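PDB 4QAS: CT263 from Chlamydia trachomatis, which probably hydrolyses the N-glycosidic bond of a futalosine-type nucleoside during menaquinone synthesis, as a nucleosidase related to the MTAN enzymes. Local coordinates for residues G79-N84 with G132-L137; T123-P128 with Q138-E143. The protein carries 1 engineered substitution. One frame throughout, in Å; residues are numbered along the deposited sequence. Where two conformers were deposited one is given.

Contact 1 (G79-N84 with G132-L137)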
ATOM      1  N   GLY A  79       6.493   5.790 -21.166  1.00 13.20           N
ATOM      2  CA  GLY A  79       6.023   5.255 -22.431  1.00 13.40           C
ATOM      3  C   GLY A  79       6.794   4.013 -22.830  1.00 14.33           C
ATOM      4  O   GLY A  79       7.972   3.861 -22.524  1.00 14.18           O
ATOM      5  N   ALA A  80       6.131   3.113 -23.557  1.00 14.45           N
ATOM      6  CA  ALA A  80       6.765   1.928 -24.121  1.00 14.23           C
ATOM      7  C   ALA A  80       6.985   2.147 -25.607  1.00 16.18           C
ATOM      8  O   ALA A  80       6.020   2.340 -26.367  1.00 15.92           O
ATOM      9  CB  ALA A  80       5.878   0.714 -23.900  1.00 16.08           C
ATOM     10  N   ALA A  81       8.244   2.091 -26.025  1.00 16.45           N
ATOM     11  CA  ALA A  81       8.619   2.305 -27.409  1.00 17.52           C
ATOM     12  C   ALA A  81       8.918   0.998 -28.139  1.00 17.06           C
ATOM     13  O   ALA A  81       9.369   1.033 -29.294  1.00 20.96           O
ATOM     14  CB  ALA A  81       9.840   3.240 -27.460  1.00 18.69           C
ATOM     15  N   ASN A  82       8.698  -0.142 -27.489  1.00 16.87           N
ATOM     16  CA  ASN A  82       8.843  -1.453 -28.095  1.00 18.21           C
ATOM     17  C   ASN A  82       7.522  -2.162 -27.835  1.00 16.73           C
ATOM     18  O   ASN A  82       7.071  -2.219 -26.680  1.00 16.74           O
ATOM     19  CB  ASN A  82       9.997  -2.224 -27.450  1.00 20.50           C
ATOM     20  CG  ASN A  82      10.278  -3.533 -28.153  1.00 26.85           C
ATOM     21  OD1 ASN A  82       9.360  -4.287 -28.482  1.00 25.46           O
ATOM     22  ND2 ASN A  82      11.549  -3.802 -28.413  1.00 29.82           N
ATOM     23  N   PRO A  83       6.870  -2.710 -28.872  1.00 17.67           N
ATOM     24  CA  PRO A  83       5.588  -3.399 -28.648  1.00 17.18           C
ATOM     25  C   PRO A  83       5.673  -4.624 -27.754  1.00 17.03           C
ATOM     26  O   PRO A  83       4.625  -5.084 -27.290  1.00 17.14           O
ATOM     27  CB  PRO A  83       5.162  -3.777 -30.065  1.00 18.74           C
ATOM     28  CG  PRO A  83       6.461  -3.932 -30.822  1.00 21.60           C
ATOM     29  CD  PRO A  83       7.310  -2.818 -30.279  1.00 18.52           C
ATOM     30  N   ASN A  84       6.860  -5.163 -27.501  1.00 18.59           N
ATOM     31  CA  ASN A  84       6.945  -6.324 -26.618  1.00 20.99           C
ATOM     32  C   ASN A  84       6.881  -5.964 -25.138  1.00 22.16           C
ATOM     33  O   ASN A  84       6.974  -6.864 -24.293  1.00 22.46           O
ATOM     34  CB  ASN A  84       8.173  -7.179 -26.925  1.00 25.91           C
ATOM     35  CG  ASN A  84       9.471  -6.514 -26.542  1.00 25.76           C
ATOM     36  OD1 ASN A  84       9.510  -5.597 -25.717  1.00 27.16           O
ATOM     37  ND2 ASN A  84      10.566  -6.999 -27.129  1.00 32.70           N
ATOM     38  N   GLY A 132       6.406   6.890 -32.622  1.00 52.53           N
ATOM     39  CA  GLY A 132       6.287   5.487 -32.921  1.00 39.12           C
ATOM     40  C   GLY A 132       7.292   4.651 -32.156  1.00 30.65           C
ATOM     41  O   GLY A 132       7.823   5.018 -31.103  1.00 31.73           O
ATOM     42  N   PHE A 133       7.531   3.475 -32.708  1.00 30.62           N
ATOM     43  CA  PHE A 133       8.282   2.429 -32.046  1.00 28.75           C
ATOM     44  C   PHE A 133       9.703   2.438 -32.577  1.00 29.49           C
ATOM     45  O   PHE A 133       9.932   2.727 -33.753  1.00 35.88           O
ATOM     46  CB  PHE A 133       7.606   1.085 -32.311  1.00 27.53           C
ATOM     47  CG  PHE A 133       6.221   0.990 -31.727  1.00 24.80           C
ATOM     48  CD1 PHE A 133       5.116   1.406 -32.437  1.00 25.51           C
ATOM     49  CD2 PHE A 133       6.034   0.513 -30.448  1.00 23.27           C
ATOM     50  CE1 PHE A 133       3.851   1.324 -31.895  1.00 29.98           C
ATOM     51  CE2 PHE A 133       4.753   0.414 -29.907  1.00 22.74           C
ATOM     52  CZ  PHE A 133       3.674   0.826 -30.633  1.00 25.25           C
ATOM     53  N   HIS A 134      10.661   2.167 -31.696  1.00 30.97           N
ATOM     54  CA  HIS A 134      12.068   2.243 -32.057  1.00 40.89           C
ATOM     55  C   HIS A 134      12.764   0.961 -31.644  1.00 40.88           C
ATOM     56  O   HIS A 134      12.508   0.421 -30.560  1.00 44.27           O
ATOM     57  CB  HIS A 134      12.748   3.435 -31.390  1.00 54.99           C
ATOM     58  CG  HIS A 134      12.074   4.745 -31.650  1.00 59.92           C
ATOM     59  ND1 HIS A 134      12.249   5.451 -32.819  1.00 65.50           N
ATOM     60  CD2 HIS A 134      11.232   5.482 -30.887  1.00 59.34           C
ATOM     61  CE1 HIS A 134      11.542   6.566 -32.767  1.00 63.98           C
ATOM     62  NE2 HIS A 134      10.919   6.611 -31.604  1.00 55.20           N
ATOM     63  N   GLU A 135      13.664   0.499 -32.513  1.00 56.77           N
ATOM     64  CA  GLU A 135      14.334  -0.776 -32.298  1.00 57.99           C
ATOM     65  C   GLU A 135      15.170  -0.768 -31.024  1.00 54.87           C
ATOM     66  O   GLU A 135      15.308  -1.809 -30.372  1.00 68.08           O
ATOM     67  CB  GLU A 135      15.209  -1.104 -33.511  1.00 52.06           C
ATOM     68  N   HIS A 136      15.710   0.388 -30.639  1.00 31.57           N
ATOM     69  CA  HIS A 136      16.718   0.467 -29.589  1.00 40.44           C
ATOM     70  C   HIS A 136      16.217   1.123 -28.307  1.00 32.51           C
ATOM     71  O   HIS A 136      17.018   1.359 -27.397  1.00 40.58           O
ATOM     72  CB  HIS A 136      17.958   1.204 -30.104  1.00 44.52           C
ATOM     73  N   LEU A 137      14.925   1.415 -28.196  1.00 28.71           N
ATOM     74  CA  LEU A 137      14.371   2.003 -26.987  1.00 22.99           C
ATOM     75  C   LEU A 137      13.437   1.009 -26.314  1.00 23.82           C
ATOM     76  O   LEU A 137      12.827   0.151 -26.967  1.00 24.30           O
ATOM     77  CB  LEU A 137      13.605   3.298 -27.288  1.00 26.52           C
ATOM     78  CG  LEU A 137      14.393   4.425 -27.965  1.00 31.02           C
ATOM     79  CD1 LEU A 137      13.515   5.668 -28.121  1.00 32.72           C
ATOM     80  CD2 LEU A 137      15.665   4.766 -27.193  1.00 33.97           C
TER
HETATM   81  O   HOH W   1      13.673  -2.352 -27.758  1.00 43.77           O

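Contact 2 (T123-P128 with Q138-E143)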
ATOM      1  N   THR A 123      15.117   5.583 -21.292  1.00 14.63           N
ATOM      2  CA  THR A 123      15.641   6.767 -21.947  1.00 14.96           C
ATOM      3  C   THR A 123      14.783   7.941 -21.536  1.00 14.57           C
ATOM      4  O   THR A 123      13.557   7.837 -21.551  1.00 14.73           O
ATOM      5  CB  THR A 123      15.596   6.616 -23.451  1.00 16.27           C
ATOM      6  OG1 THR A 123      16.450   5.543 -23.823  1.00 20.81           O
ATOM      7  CG2 THR A 123      16.095   7.863 -24.152  1.00 19.56           C
ATOM      8  N   SER A 124      15.432   9.047 -21.186  1.00 15.35           N
ATOM      9  CA  SER A 124      14.762  10.279 -20.787  1.00 15.69           C
ATOM     10  C   SER A 124      14.925  11.291 -21.900  1.00 16.57           C
ATOM     11  O   SER A 124      16.035  11.498 -22.392  1.00 18.71           O
ATOM     12  CB  SER A 124      15.373  10.871 -19.516  1.00 15.66           C
ATOM     13  OG  SER A 124      15.239   9.987 -18.418  1.00 16.45           O
ATOM     14  N   VAL A 125      13.818  11.902 -22.298  1.00 18.33           N
ATOM     15  CA  VAL A 125      13.859  12.954 -23.300  1.00 21.88           C
ATOM     16  C   VAL A 125      12.941  14.085 -22.868  1.00 25.47           C
ATOM     17  O   VAL A 125      11.923  13.859 -22.211  1.00 24.61           O
ATOM     18  CB  VAL A 125      13.461  12.429 -24.689  1.00 27.31           C
ATOM     19  CG1 VAL A 125      14.540  11.492 -25.237  1.00 28.46           C
ATOM     20  CG2 VAL A 125      12.133  11.765 -24.619  1.00 25.26           C
ATOM     21  N   ARG A 126      13.301  15.301 -23.270  1.00 25.39           N
ATOM     22  CA  ARG A 126      12.581  16.481 -22.806  1.00 33.93           C
ATOM     23  C   ARG A 126      11.163  16.506 -23.358  1.00 38.85           C
ATOM     24  O   ARG A 126      10.204  16.763 -22.623  1.00 44.47           O
ATOM     25  CB  ARG A 126      13.369  17.737 -23.188  1.00 42.98           C
ATOM     26  CG  ARG A 126      14.782  17.747 -22.592  1.00 92.29           C
ATOM     27  CD  ARG A 126      15.669  18.862 -23.135  1.00 90.47           C
ATOM     28  NE  ARG A 126      16.339  18.483 -24.379  1.00 73.00           N
ATOM     29  CZ  ARG A 126      15.985  18.884 -25.597  1.00 47.92           C
ATOM     30  NH1 ARG A 126      14.954  19.704 -25.780  1.00 50.43           N
ATOM     31  NH2 ARG A 126      16.680  18.471 -26.643  1.00 43.36           N
ATOM     32  N   SER A 127      11.010  16.215 -24.606  1.00 35.74           N
ATOM     33  CA  SER A 127       9.711  16.167 -25.254  1.00 42.79           C
ATOM     34  C   SER A 127       9.213  14.730 -25.300  1.00 52.27           C
ATOM     35  O   SER A 127       9.983  13.821 -25.622  1.00 54.69           O
ATOM     36  CB  SER A 127       9.826  16.692 -26.683  1.00 39.31           C
ATOM     37  OG  SER A 127      10.266  18.036 -26.686  1.00 47.50           O
ATOM     38  N   PRO A 128       7.942  14.466 -24.996  1.00 55.39           N
ATOM     39  CA  PRO A 128       7.475  13.077 -25.007  1.00 55.65           C
ATOM     40  C   PRO A 128       7.521  12.501 -26.411  1.00 41.24           C
ATOM     41  O   PRO A 128       7.209  13.181 -27.398  1.00 43.07           O
ATOM     42  CB  PRO A 128       6.035  13.171 -24.486  1.00 64.02           C
ATOM     43  CG  PRO A 128       5.881  14.565 -23.966  1.00 69.01           C
ATOM     44  CD  PRO A 128       6.840  15.402 -24.733  1.00 62.75           C
ATOM     45  N   GLN A 138      13.359   1.118 -24.989  1.00 19.92           N
ATOM     46  CA  GLN A 138      12.443   0.306 -24.213  1.00 18.12           C
ATOM     47  C   GLN A 138      11.437   1.257 -23.581  1.00 16.25           C
ATOM     48  O   GLN A 138      10.415   1.592 -24.188  1.00 17.73           O
ATOM     49  CB  GLN A 138      13.192  -0.572 -23.188  1.00 20.03           C
ATOM     50  CG  GLN A 138      13.971  -1.715 -23.854  1.00 24.57           C
ATOM     51  CD  GLN A 138      14.796  -2.591 -22.907  1.00 30.59           C
ATOM     52  OE1 GLN A 138      14.646  -2.561 -21.688  1.00 24.84           O
ATOM     53  NE2 GLN A 138      15.674  -3.394 -23.490  1.00 56.50           N
ATOM     54  N   LEU A 139      11.675   1.681 -22.350  1.00 13.93           N
ATOM     55  CA  LEU A 139      10.841   2.657 -21.681  1.00 13.30           C
ATOM     56  C   LEU A 139      11.388   4.068 -21.882  1.00 13.74           C
ATOM     57  O   LEU A 139      12.602   4.271 -21.962  1.00 14.51           O
ATOM     58  CB  LEU A 139      10.765   2.338 -20.185  1.00 13.61           C
ATOM     59  CG  LEU A 139      10.145   0.983 -19.855  1.00 12.88           C
ATOM     60  CD1 LEU A 139      10.247   0.746 -18.347  1.00 13.69           C
ATOM     61  CD2 LEU A 139       8.679   0.986 -20.299  1.00 14.70           C
ATOM     62  N   VAL A 140      10.486   5.036 -21.943  1.00 13.06           N
ATOM     63  CA  VAL A 140      10.847   6.417 -22.228  1.00 13.90           C
ATOM     64  C   VAL A 140      10.097   7.321 -21.268  1.00 14.74           C
ATOM     65  O   VAL A 140       8.868   7.246 -21.171  1.00 15.93           O
ATOM     66  CB  VAL A 140      10.508   6.815 -23.672  1.00 16.36           C
ATOM     67  CG1 VAL A 140      10.935   8.267 -23.910  1.00 19.02           C
ATOM     68  CG2 VAL A 140      11.167   5.872 -24.651  1.00 17.46           C
ATOM     69  N   ASP A 141      10.810   8.194 -20.569  1.00 14.15           N
ATOM     70  CA  ASP A 141      10.185   9.129 -19.645  1.00 15.01           C
ATOM     71  C   ASP A 141      10.792  10.501 -19.918  1.00 16.40           C
ATOM     72  O   ASP A 141      11.458  10.742 -20.928  1.00 16.63           O
ATOM     73  CB  ASP A 141      10.332   8.706 -18.176  1.00 15.86           C
ATOM     74  CG  ASP A 141      11.735   8.957 -17.620  1.00 15.02           C
ATOM     75  OD1 ASP A 141      12.696   9.146 -18.405  1.00 16.66           O
ATOM     76  OD2 ASP A 141      11.890   8.968 -16.358  1.00 16.74           O
ATOM     77  N   MET A 142      10.612  11.420 -18.976  1.00 16.52           N
ATOM     78  CA  MET A 142      11.225  12.737 -19.055  0.55 16.36           C
ATOM     79  C   MET A 142      12.272  13.000 -17.980  1.00 16.67           C
ATOM     80  O   MET A 142      13.308  13.590 -18.281  1.00 17.37           O
ATOM     81  CB  MET A 142      10.139  13.817 -18.975  0.55 20.11           C
ATOM     82  CG  MET A 142       9.164  13.772 -20.155  0.55 30.18           C
ATOM     83  SD  MET A 142       7.789  14.939 -20.048  0.55 23.10           S
ATOM     84  CE  MET A 142       8.674  16.458 -19.676  0.55 29.27           C
ATOM     85  N   GLU A 143      12.026  12.606 -16.726  1.00 15.27           N
ATOM     86  CA  GLU A 143      12.815  13.098 -15.603  1.00 16.31           C
ATOM     87  C   GLU A 143      13.835  12.119 -15.040  1.00 15.95           C
ATOM     88  O   GLU A 143      14.643  12.528 -14.206  1.00 16.69           O
ATOM     89  CB  GLU A 143      11.876  13.527 -14.454  1.00 16.92           C
ATOM     90  CG  GLU A 143      10.926  14.647 -14.806  1.00 20.23           C
ATOM     91  CD  GLU A 143      11.632  15.945 -15.149  1.00 27.55           C
ATOM     92  OE1 GLU A 143      12.832  16.080 -14.835  1.00 23.87           O
ATOM     93  OE2 GLU A 143      10.990  16.834 -15.756  1.00 38.69           O
TER

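Contact 1 (G79-N84 with G132-L137)
Strand 71-80 ends at Ala80, and the loop that follows meets the extended backbone of Phe133 and His134, the CA atoms of Ala81 and Phe133 lying 4.7 Å apart. A single backbone hydrogen bond spans the gap: His134 N donates to Ala81 O over 3.0 Å, with an N-H...O angle of 158° and the donor in the carbonyl plane. A bent C-H...O contact from Phe133 CA to Ala81 O, at 3.3 Å, is secondary to it. Phe133 CG stands anti to its carbonyl carbon (chi1 -64°), which presents the CD2 edge of the ring to Ala81 O and to the carbonyl carbon of Asn82. Pro83 crosses this ring obliquely, its CD 3.6 Å from Phe133 CD2. The contact joins the loop leaving strand 71-80 to the irregular chain between strands 119-124 and 139-141, all strands of the mixed sheet of the nucleoside phosphorylase-like fold to which MTAN enzymes belong; Ala80 is bonded through its backbone to the engineered Asn166 on strand 158-167. From His134 to Leu137 the chain folds back in a type I turn, which sets Leu137 CB against Ala81 CB at 3.8 Å, while the His134 ring approaches the same methyl by its edge and also meets the ring of Tyr129. Asn82 works in two directions. With CG anti to the backbone N (chi1 -174°), its OD1 accepts from Asn84 N at 2.8 Å on an in-plane lone pair, forming an Asx turn. Its ND2 donates to a water at 2.7 Å, which in turn donates to Glu135 O and, over 2.8 Å, to Leu137 O; the Asn82 amide is thereby held at both ends and linked to the facing turn. Beyond the pair, Gly132 O is hydrogen-bonded to the hydroxyl of Thr168.

Contact 2 (T123-P128 with Q138-E143)
Ser124 holds OG anti to its carbonyl carbon (chi1 -62°), and Asp141 folds CG into the crowded position between its backbone N and carbonyl carbon (chi1 76°); these torsions bring hydroxyl and carboxylate together on the face that carries Ser124 and Asp141. Ser124 OG donates to Asp141 OD1 over 2.7 Å, using the syn lone pair of that oxygen, and itself also takes a hydrogen bond from Phe145 N. The other oxygen, OD2, forms a salt bridge with Lys162 and a weak bond to Gly144 N at the start of helix 144-153; lysine and helix end would both be expected to keep this buried carboxylate ionised. The two side chains stand on a parallel strand pair, 119-124 beside 139-141, in which the donors come by turns from the two segments, Thr123 and Asp141 each using both N and O: Thr123 N bonds to Leu139 O at 2.9 Å, Asp141 N to Thr123 O at 2.9 Å, and Val125 N to Asp141 O at 3.0 Å. C-H...O contacts reinforce it, the shortest from Val140 CA to Thr123 O at 3.1 Å. Val140, on the face with Thr123, has CG1 anti to its backbone N (chi1 -179°), where Val125 CG2 crosses it obliquely at 3.8 Å; Tyr129 packs on Val140 as well. Beyond Asp141, Met142 lies against the loop after strand 119-124, its bend at chi3 placing CE 3.3 Å from Arg126 O. Met142 SD is in loose apolar contact with Pro128 CG, 4.4 Å away.

How the contacts relate
Strand 71-80 enters contact 1 first. The chain then runs through strands 90-99, 106-110 and 119-124 before reaching the first half of contact 2 at 123-128; the second half of contact 1, 132-137, follows, and 138-143 completes contact 2. The two contacts therefore cross: contact 1 closes a long, strand-rich loop, contact 2 the short irregular one from 129 to 137 that holds 132-137. Strand 139-141 joins them in one sheet, antiparallel to 71-80 and parallel to 119-124. Probable backbone hydrogen bonds from Gly79 N to Val140 O and from Ala81 N to Gln138 O bind them directly, and Leu137 packs on Thr123.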